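Local coordinates for protein ricin B lectin (Clostridium thermocellum, PDB 3VSF) that probably acts as an exo-beta-1,3-galactanase, combining a family 43 glycoside hydrolase module with a galactose-binding ricin-type beta-trefoil lectin module, at residues E39-Q47 and P339-D347; K364-D375 and I387-Q398. One frame throughout, in Å; residues are numbered along the deposited sequence.

In the fold
From the N terminus of the model, residues 39-47 pair with 339-347, and interaction 1 thereby closes a loop of 291 intervening residues. That loop holds all five four-stranded antiparallel sheets, the blades of the propeller expected for a family 43 hydrolase. Strand 343-347 also pairs with 352-355, from which the chain passes into the lectin module. There interaction 2 closes a far shorter loop, 11 residues between its segments, within one hairpin region of the beta-trefoil. The two loops neither nest nor cross but follow in series, their centres 31 Å apart. Interaction 1 ties the N terminus to the small sheet after the propeller, beside the lectin module; interaction 2 lies within the trefoil.

Interaction 1. Residues E39-Q47 and P339-D347; sequences EGVIVNGTQ and PYYDSVKID
Val41 to Val43 pair antiparallel with Ser343 to Lys345, the strand axes approaching to 4.5 Å with N-to-C directions 150° apart. Ile42 and Val344 form the hydrogen-bonded pair: Ile42 N reaches Val344 O at 2.7 Å and Val344 N returns to Ile42 O at 2.9 Å. Beyond them Ile346 N donates to Gly40 O at 2.9 Å. Gly40 itself is the centre of an inverse gamma turn that leads into the strand.

On the face carrying Ile42 and Val344, the end methyls of two isoleucines meet, Ile42 CD1 lying 3.5 Å from Ile346 CD1. Trp325 and Phe48 cover Ile42, while Ile353 of strand 352-355 packs on Val344 and Ile346. On the face of Val41, Val43 and Ser343 the contacts between the segments are looser, and Tyr356 packs on Val41 and Ser343. Val41 CG2 touches Lys345 CG at 4.2 Å, the two side chains crossing at about a right angle before the lysine leads away.

Past the strand, with CG beside the backbone N (chi1 -67°), the Asn44 amide lies against 339-347, where ND2 makes a weak bond to Tyr341 O at 2.8 Å; its OD1 accepts from Trp325 N. The buried amide thus has a partner at each end, linking the small three-stranded sheet to strand 322-330 of the last propeller blade through polar bonds as well as apolar packing.

Interaction 2. Residues K364-D375 and I387-Q398; sequences KLVNKNSGKVLD and IVQWTDNGSLSQ
Val373, Trp390 and Asp375 lie on one face of a beta-trefoil hairpin whose strands, 373-375 and 387-390, run antiparallel at 141°. The pairing is fixed by Val373 N to Trp390 O at 2.7 Å and Asp375 N to Val388 O at 2.8 Å, each answered by a bond in the return direction. On this face the Asp375 carboxylate approaches the root of the indole, with OD2 3.6 Å from Trp390 CB. Asp375 stands in a Leu-Asp-Val sequence like that of the galactose-binding Asp422, and Asn393 and Ser397 appear to correspond to Asn440 and Asn444, consistent with a related sugar pocket in this repeat.

The other face turns inward. Leu374 CD1 meets Ile387 CG2 at 3.6 Å, the side chains slanting across one another with Ile481 of strand 479-484 against both. Gln389 has CG between its backbone N and carbonyl carbon (chi1 71°) and is extended beyond, which carries its amide to the 367-371 turn. There Ser370 OG donates to Gln389 OE1 at 2.6 Å from above the carbonyl plane, while accepting from Lys372 N in an ST turn. Gln389 NE2 is taken by Glu476 O.

At the far end Lys364 crosses Asp392 at about a right angle, its NZ making a salt bridge to OD1 at 3.3 Å; the same oxygen receives Gly394 N in an Asx turn. Gln398, the first residue of the Gln-X-Trp motif of ricin-type repeats, presents an amide face to Val373, whose CG2 sits 3.4 Å from Gln398 CD. Both ends of that amide are tied into the loop: OE1 accepts from Asn393 N, and NE2 donates within its own plane to Thr391 O at 2.9 Å.

Interaction 1. Residues E39-Q47 and P339-D347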
loop_
_atom_site.group_PDB
_atom_site.type_symbol
_atom_site.label_atom_id
_atom_site.label_comp_id
_atom_site.label_asym_id
_atom_site.label_seq_id
_atom_site.Cartn_x
_atom_site.Cartn_y
_atom_site.Cartn_z
ATOM N N GLU A 39 -7.094 20.424 4.814
ATOM C CA GLU A 39 -7.830 19.167 4.750
ATOM C C GLU A 39 -7.176 18.203 3.762
ATOM O O GLU A 39 -7.809 17.753 2.806
ATOM C CB GLU A 39 -9.288 19.421 4.357
ATOM C CG GLU A 39 -10.195 18.206 4.485
ATOM C CD GLU A 39 -11.606 18.479 3.999
ATOM O OE1 GLU A 39 -12.468 17.586 4.140
ATOM O OE2 GLU A 39 -11.853 19.586 3.475
ATOM N N GLY A 40 -5.904 17.895 3.997
ATOM C CA GLY A 40 -5.172 16.977 3.143
ATOM C C GLY A 40 -5.524 15.531 3.430
ATOM O O GLY A 40 -4.673 14.748 3.852
ATOM N N VAL A 41 -6.784 15.176 3.197
ATOM C CA VAL A 41 -7.272 13.835 3.495
ATOM C C VAL A 41 -7.754 13.110 2.241
ATOM O O VAL A 41 -8.469 13.679 1.417
ATOM C CB VAL A 41 -8.411 13.873 4.533
ATOM C CG1 VAL A 41 -8.977 12.480 4.755
ATOM C CG2 VAL A 41 -7.911 14.469 5.841
ATOM N N ILE A 42 -7.355 11.848 2.110
ATOM C CA ILE A 42 -7.725 11.031 0.961
ATOM C C ILE A 42 -8.680 9.915 1.370
ATOM O O ILE A 42 -8.535 9.326 2.440
ATOM C CB ILE A 42 -6.485 10.395 0.309
ATOM C CG1 ILE A 42 -5.426 11.460 0.019
ATOM C CG2 ILE A 42 -6.871 9.659 -0.959
ATOM C CD1 ILE A 42 -4.158 10.902 -0.587
ATOM N N VAL A 43 -9.652 9.626 0.512
ATOM C CA VAL A 43 -10.607 8.556 0.771
ATOM C C VAL A 43 -10.354 7.370 -0.155
ATOM O O VAL A 43 -10.614 7.445 -1.353
ATOM C CB VAL A 43 -12.057 9.036 0.585
ATOM C CG1 VAL A 43 -13.033 7.924 0.942
ATOM C CG2 VAL A 43 -12.316 10.271 1.432
ATOM N N ASN A 44 -9.845 6.278 0.407
ATOM C CA ASN A 44 -9.546 5.084 -0.376
ATOM C C ASN A 44 -10.800 4.398 -0.904
ATOM O O ASN A 44 -11.905 4.639 -0.417
ATOM C CB ASN A 44 -8.709 4.098 0.441
ATOM C CG ASN A 44 -7.318 4.621 0.735
ATOM O OD1 ASN A 44 -6.721 5.323 -0.080
ATOM N ND2 ASN A 44 -6.793 4.280 1.906
ATOM N N GLY A 45 -10.621 3.542 -1.905
ATOM C CA GLY A 45 -11.733 2.841 -2.520
ATOM C C GLY A 45 -12.575 3.759 -3.383
ATOM O O GLY A 45 -13.735 3.463 -3.674
ATOM N N THR A 46 -11.988 4.881 -3.792
ATOM C CA THR A 46 -12.685 5.853 -4.627
ATOM C C THR A 46 -11.802 6.317 -5.780
ATOM O O THR A 46 -10.636 5.935 -5.877
ATOM C CB THR A 46 -13.116 7.092 -3.817
ATOM O OG1 THR A 46 -11.971 7.907 -3.534
ATOM C CG2 THR A 46 -13.781 6.678 -2.512
ATOM N N GLN A 47 -12.369 7.144 -6.652
ATOM C CA GLN A 47 -11.611 7.745 -7.739
ATOM C C GLN A 47 -11.329 9.210 -7.435
ATOM O O GLN A 47 -12.230 10.048 -7.488
ATOM C CB GLN A 47 -12.362 7.615 -9.064
ATOM C CG GLN A 47 -12.462 6.191 -9.583
ATOM C CD GLN A 47 -13.081 6.115 -10.965
ATOM O OE1 GLN A 47 -13.847 6.991 -11.365
ATOM N NE2 GLN A 47 -12.744 5.066 -11.706
ATOM N N PRO A 339 -0.834 -0.982 6.803
ATOM C CA PRO A 339 -2.160 -0.871 7.418
ATOM C C PRO A 339 -3.186 -0.288 6.458
ATOM O O PRO A 339 -2.818 0.437 5.535
ATOM C CB PRO A 339 -1.915 0.108 8.565
ATOM C CG PRO A 339 -0.835 0.996 8.050
ATOM C CD PRO A 339 0.057 0.118 7.209
ATOM N N TYR A 340 -4.458 -0.604 6.674
ATOM C CA TYR A 340 -5.527 -0.035 5.864
ATOM C C TYR A 340 -6.331 1.001 6.639
ATOM O O TYR A 340 -6.968 0.685 7.643
ATOM C CB TYR A 340 -6.466 -1.123 5.341
ATOM C CG TYR A 340 -7.692 -0.568 4.649
ATOM C CD1 TYR A 340 -7.639 -0.158 3.322
ATOM C CD2 TYR A 340 -8.899 -0.444 5.324
ATOM C CE1 TYR A 340 -8.756 0.355 2.686
ATOM C CE2 TYR A 340 -10.021 0.067 4.696
ATOM C CZ TYR A 340 -9.944 0.464 3.378
ATOM O OH TYR A 340 -11.057 0.973 2.751
ATOM N N TYR A 341 -6.294 2.239 6.163
ATOM C CA TYR A 341 -7.107 3.304 6.725
ATOM C C TYR A 341 -8.134 3.728 5.686
ATOM O O TYR A 341 -7.779 4.064 4.558
ATOM C CB TYR A 341 -6.233 4.498 7.109
ATOM C CG TYR A 341 -5.098 4.158 8.048
ATOM C CD1 TYR A 341 -5.271 3.248 9.081
ATOM C CD2 TYR A 341 -3.848 4.747 7.897
ATOM C CE1 TYR A 341 -4.233 2.935 9.941
ATOM C CE2 TYR A 341 -2.805 4.441 8.750
ATOM C CZ TYR A 341 -3.003 3.535 9.770
ATOM O OH TYR A 341 -1.964 3.228 10.620
ATOM N N ASP A 342 -9.410 3.703 6.059
ATOM C CA ASP A 342 -10.469 4.094 5.138
ATOM C C ASP A 342 -10.264 5.539 4.691
ATOM O O ASP A 342 -10.726 5.944 3.624
ATOM C CB ASP A 342 -11.841 3.921 5.788
ATOM C CG ASP A 342 -12.962 3.845 4.770
ATOM O OD1 ASP A 342 -13.247 2.731 4.282
ATOM O OD2 ASP A 342 -13.556 4.898 4.457
ATOM N N SER A 343 -9.565 6.308 5.519
ATOM C CA SER A 343 -9.206 7.683 5.192
ATOM C C SER A 343 -7.781 7.969 5.657
ATOM O O SER A 343 -7.412 7.644 6.786
ATOM C CB SER A 343 -10.181 8.667 5.842
ATOM O OG SER A 343 -11.504 8.460 5.377
ATOM N N VAL A 344 -6.983 8.573 4.783
ATOM C CA VAL A 344 -5.582 8.839 5.086
ATOM C C VAL A 344 -5.266 10.330 5.042
ATOM O O VAL A 344 -5.670 11.031 4.118
ATOM C CB VAL A 344 -4.649 8.100 4.104
ATOM C CG1 VAL A 344 -3.197 8.476 4.361
ATOM C CG2 VAL A 344 -4.845 6.598 4.214
ATOM N N LYS A 345 -4.541 10.810 6.048
ATOM C CA LYS A 345 -4.112 12.203 6.079
ATOM C C LYS A 345 -2.654 12.317 5.649
ATOM O O LYS A 345 -1.801 11.558 6.109
ATOM C CB LYS A 345 -4.294 12.800 7.475
ATOM C CG LYS A 345 -4.076 14.304 7.529
ATOM C CD LYS A 345 -3.072 14.688 8.604
ATOM C CE LYS A 345 -2.837 16.190 8.620
ATOM N NZ LYS A 345 -1.821 16.585 9.635
ATOM N N ILE A 346 -2.375 13.267 4.763
ATOM C CA ILE A 346 -1.024 13.450 4.243
ATOM C C ILE A 346 -0.560 14.900 4.350
ATOM O O ILE A 346 -1.278 15.823 3.963
ATOM C CB ILE A 346 -0.922 13.004 2.771
ATOM C CG1 ILE A 346 -1.316 11.534 2.628
ATOM C CG2 ILE A 346 0.483 13.234 2.240
ATOM C CD1 ILE A 346 -1.165 10.997 1.221
ATOM N N ASP A 347 0.644 15.090 4.880
ATOM C CA ASP A 347 1.264 16.408 4.927
ATOM C C ASP A 347 2.641 16.333 4.279
ATOM O O ASP A 347 3.650 16.147 4.960
ATOM C CB ASP A 347 1.379 16.904 6.370
ATOM C CG ASP A 347 1.688 18.389 6.455
ATOM O OD1 ASP A 347 1.114 19.165 5.660
ATOM O OD2 ASP A 347 2.505 18.782 7.313
#

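Interaction 2. Residues K364-D375 and I387-Q398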
loop_
_atom_site.group_PDB
_atom_site.type_symbol
_atom_site.label_atom_id
_atom_site.label_comp_id
_atom_site.label_asym_id
_atom_site.label_seq_id
_atom_site.Cartn_x
_atom_site.Cartn_y
_atom_site.Cartn_z
ATOM N N LYS A 364 -11.302 7.023 27.832
ATOM C CA LYS A 364 -10.711 6.053 28.743
ATOM C C LYS A 364 -11.739 4.966 29.016
ATOM O O LYS A 364 -12.920 5.257 29.209
ATOM C CB LYS A 364 -10.300 6.715 30.057
ATOM C CG LYS A 364 -8.910 7.327 30.053
ATOM C CD LYS A 364 -8.621 8.023 31.375
ATOM C CE LYS A 364 -7.175 8.489 31.460
ATOM N NZ LYS A 364 -6.224 7.344 31.506
ATOM N N LEU A 365 -11.297 3.714 29.023
ATOM C CA LEU A 365 -12.194 2.598 29.301
ATOM C C LEU A 365 -11.968 2.060 30.708
ATOM O O LEU A 365 -10.983 1.371 30.970
ATOM C CB LEU A 365 -12.016 1.491 28.260
ATOM C CG LEU A 365 -12.498 1.850 26.851
ATOM C CD1 LEU A 365 -12.189 0.736 25.867
ATOM C CD2 LEU A 365 -13.987 2.155 26.867
ATOM N N VAL A 366 -12.891 2.380 31.610
ATOM C CA VAL A 366 -12.751 2.017 33.014
ATOM C C VAL A 366 -13.538 0.755 33.354
ATOM O O VAL A 366 -14.744 0.683 33.123
ATOM C CB VAL A 366 -13.229 3.157 33.932
ATOM C CG1 VAL A 366 -12.867 2.858 35.376
ATOM C CG2 VAL A 366 -12.624 4.479 33.488
ATOM N N ASN A 367 -12.845 -0.236 33.907
ATOM C CA ASN A 367 -13.480 -1.484 34.311
ATOM C C ASN A 367 -14.340 -1.295 35.557
ATOM O O ASN A 367 -13.936 -0.623 36.504
ATOM C CB ASN A 367 -12.424 -2.563 34.562
ATOM C CG ASN A 367 -13.035 -3.929 34.811
ATOM O OD1 ASN A 367 -14.061 -4.279 34.226
ATOM N ND2 ASN A 367 -12.409 -4.707 35.687
ATOM N N LYS A 368 -15.530 -1.888 35.548
ATOM C CA LYS A 368 -16.457 -1.759 36.667
ATOM C C LYS A 368 -15.923 -2.431 37.926
ATOM O O LYS A 368 -15.964 -1.855 39.012
ATOM C CB LYS A 368 -17.825 -2.341 36.302
ATOM C CG LYS A 368 -18.810 -2.393 37.460
ATOM C CD LYS A 368 -19.032 -1.016 38.064
ATOM C CE LYS A 368 -19.973 -1.078 39.257
ATOM N NZ LYS A 368 -20.154 0.257 39.894
ATOM N N ASN A 369 -15.414 -3.649 37.772
ATOM C CA ASN A 369 -14.955 -4.437 38.911
ATOM C C ASN A 369 -13.638 -3.953 39.517
ATOM O O ASN A 369 -13.516 -3.839 40.736
ATOM C CB ASN A 369 -14.843 -5.913 38.528
ATOM C CG ASN A 369 -14.252 -6.759 39.639
ATOM O OD1 ASN A 369 -14.933 -7.094 40.607
ATOM N ND2 ASN A 369 -12.979 -7.113 39.501
ATOM N N SER A 370 -12.658 -3.673 38.665
ATOM C CA SER A 370 -11.321 -3.320 39.136
ATOM C C SER A 370 -11.139 -1.818 39.318
ATOM O O SER A 370 -10.382 -1.377 40.182
ATOM C CB SER A 370 -10.259 -3.852 38.172
ATOM O OG SER A 370 -10.335 -3.195 36.920
ATOM N N GLY A 371 -11.832 -1.037 38.498
ATOM C CA GLY A 371 -11.672 0.406 38.514
ATOM C C GLY A 371 -10.464 0.832 37.702
ATOM O O GLY A 371 -10.159 2.020 37.596
ATOM N N LYS A 372 -9.770 -0.148 37.132
ATOM C CA LYS A 372 -8.620 0.114 36.276
ATOM C C LYS A 372 -9.087 0.453 34.863
ATOM O O LYS A 372 -10.232 0.184 34.500
ATOM C CB LYS A 372 -7.689 -1.099 36.246
ATOM C CG LYS A 372 -7.126 -1.495 37.602
ATOM C CD LYS A 372 -6.134 -0.466 38.117
ATOM C CE LYS A 372 -5.481 -0.921 39.414
ATOM N NZ LYS A 372 -6.469 -1.080 40.517
ATOM N N VAL A 373 -8.199 1.042 34.068
ATOM C CA VAL A 373 -8.549 1.451 32.712
ATOM C C VAL A 373 -7.781 0.667 31.652
ATOM O O VAL A 373 -6.706 0.130 31.919
ATOM C CB VAL A 373 -8.305 2.955 32.493
ATOM C CG1 VAL A 373 -9.133 3.773 33.474
ATOM C CG2 VAL A 373 -6.826 3.278 32.634
ATOM N N LEU A 374 -8.341 0.610 30.448
ATOM C CA LEU A 374 -7.713 -0.102 29.342
ATOM C C LEU A 374 -6.387 0.553 28.975
ATOM O O LEU A 374 -6.317 1.769 28.787
ATOM C CB LEU A 374 -8.642 -0.133 28.128
ATOM C CG LEU A 374 -8.364 -1.250 27.121
ATOM C CD1 LEU A 374 -8.524 -2.604 27.792
ATOM C CD2 LEU A 374 -9.280 -1.134 25.916
ATOM N N ASP A 375 -5.340 -0.257 28.872
ATOM C CA ASP A 375 -3.994 0.259 28.652
ATOM C C ASP A 375 -3.159 -0.728 27.840
ATOM O O ASP A 375 -3.585 -1.855 27.586
ATOM C CB ASP A 375 -3.319 0.538 29.999
ATOM C CG ASP A 375 -1.991 1.255 29.855
ATOM O OD1 ASP A 375 -1.870 2.112 28.956
ATOM O OD2 ASP A 375 -1.064 0.963 30.642
ATOM N N ILE A 387 -2.464 -6.116 25.666
ATOM C CA ILE A 387 -3.362 -5.147 26.282
ATOM C C ILE A 387 -3.637 -5.525 27.732
ATOM O O ILE A 387 -4.045 -6.649 28.024
ATOM C CB ILE A 387 -4.701 -5.049 25.526
ATOM C CG1 ILE A 387 -4.468 -4.564 24.093
ATOM C CG2 ILE A 387 -5.652 -4.112 26.249
ATOM C CD1 ILE A 387 -3.839 -3.190 24.006
ATOM N N VAL A 388 -3.411 -4.582 28.640
ATOM C CA VAL A 388 -3.609 -4.827 30.063
ATOM C C VAL A 388 -4.408 -3.703 30.707
ATOM O O VAL A 388 -4.548 -2.623 30.136
ATOM C CB VAL A 388 -2.266 -4.958 30.804
ATOM C CG1 VAL A 388 -1.459 -6.119 30.244
ATOM C CG2 VAL A 388 -1.479 -3.660 30.703
ATOM N N GLN A 389 -4.935 -3.963 31.899
ATOM C CA GLN A 389 -5.603 -2.928 32.677
ATOM C C GLN A 389 -4.585 -2.262 33.592
ATOM O O GLN A 389 -3.673 -2.916 34.099
ATOM C CB GLN A 389 -6.747 -3.515 33.506
ATOM C CG GLN A 389 -6.291 -4.375 34.676
ATOM C CD GLN A 389 -7.425 -4.721 35.620
ATOM O OE1 GLN A 389 -8.584 -4.406 35.357
ATOM N NE2 GLN A 389 -7.093 -5.371 36.729
ATOM N N TRP A 390 -4.737 -0.959 33.798
ATOM C CA TRP A 390 -3.813 -0.221 34.648
ATOM C C TRP A 390 -4.525 0.919 35.364
ATOM O O TRP A 390 -5.633 1.304 34.990
ATOM C CB TRP A 390 -2.646 0.323 33.824
ATOM C CG TRP A 390 -1.411 0.571 34.632
ATOM C CD1 TRP A 390 -1.063 1.726 35.268
ATOM C CD2 TRP A 390 -0.357 -0.363 34.890
ATOM N NE1 TRP A 390 0.143 1.571 35.907
ATOM C CE2 TRP A 390 0.598 0.296 35.691
ATOM C CE3 TRP A 390 -0.127 -1.693 34.523
ATOM C CZ2 TRP A 390 1.763 -0.329 36.130
ATOM C CZ3 TRP A 390 1.031 -2.311 34.960
ATOM C CH2 TRP A 390 1.961 -1.629 35.754
ATOM N N THR A 391 -3.882 1.455 36.396
ATOM C CA THR A 391 -4.453 2.550 37.167
ATOM C C THR A 391 -4.543 3.820 36.328
ATOM O O THR A 391 -3.605 4.168 35.610
ATOM C CB THR A 391 -3.625 2.841 38.433
ATOM O OG1 THR A 391 -3.534 1.655 39.233
ATOM C CG2 THR A 391 -4.269 3.949 39.249
ATOM N N ASP A 392 -5.679 4.505 36.420
ATOM C CA ASP A 392 -5.884 5.753 35.698
ATOM C C ASP A 392 -4.799 6.760 36.065
ATOM O O ASP A 392 -4.833 7.352 37.143
ATOM C CB ASP A 392 -7.266 6.329 36.017
ATOM C CG ASP A 392 -7.625 7.511 35.136
ATOM O OD1 ASP A 392 -6.703 8.188 34.634
ATOM O OD2 ASP A 392 -8.834 7.764 34.947
ATOM N N ASN A 393 -3.839 6.948 35.167
ATOM C CA ASN A 393 -2.746 7.886 35.404
ATOM C C ASN A 393 -2.681 8.990 34.351
ATOM O O ASN A 393 -1.670 9.681 34.226
ATOM C CB ASN A 393 -1.407 7.146 35.488
ATOM C CG ASN A 393 -1.013 6.500 34.175
ATOM O OD1 ASN A 393 -1.843 6.315 33.285
ATOM N ND2 ASN A 393 0.261 6.145 34.050
ATOM N N GLY A 394 -3.767 9.147 33.600
ATOM C CA GLY A 394 -3.866 10.192 32.596
ATOM C C GLY A 394 -2.785 10.125 31.533
ATOM O O GLY A 394 -2.423 11.142 30.939
ATOM N N SER A 395 -2.269 8.924 31.291
ATOM C CA SER A 395 -1.211 8.730 30.308
ATOM C C SER A 395 -1.780 8.554 28.904
ATOM O O SER A 395 -2.981 8.345 28.733
ATOM C CB SER A 395 -0.352 7.519 30.683
ATOM O OG SER A 395 0.712 7.343 29.765
ATOM N N LEU A 396 -0.911 8.640 27.902
ATOM C CA LEU A 396 -1.322 8.497 26.509
ATOM C C LEU A 396 -1.816 7.089 26.194
ATOM O O LEU A 396 -2.850 6.915 25.548
ATOM C CB LEU A 396 -0.172 8.865 25.570
ATOM C CG LEU A 396 0.097 10.356 25.362
ATOM C CD1 LEU A 396 1.351 10.563 24.525
ATOM C CD2 LEU A 396 -1.103 11.029 24.711
ATOM N N SER A 397 -1.073 6.087 26.654
ATOM C CA SER A 397 -1.393 4.693 26.367
ATOM C C SER A 397 -2.806 4.318 26.805
ATOM O O SER A 397 -3.357 3.315 26.354
ATOM C CB SER A 397 -0.378 3.767 27.038
ATOM O OG SER A 397 0.943 4.087 26.642
ATOM N N GLN A 398 -3.388 5.127 27.683
ATOM C CA GLN A 398 -4.709 4.836 28.224
ATOM C C GLN A 398 -5.803 5.656 27.544
ATOM O O GLN A 398 -6.933 5.717 28.028
ATOM C CB GLN A 398 -4.728 5.078 29.734
ATOM C CG GLN A 398 -3.729 4.230 30.504
ATOM C CD GLN A 398 -3.753 4.511 31.994
ATOM O OE1 GLN A 398 -4.312 5.512 32.439
ATOM N NE2 GLN A 398 -3.146 3.622 32.772
#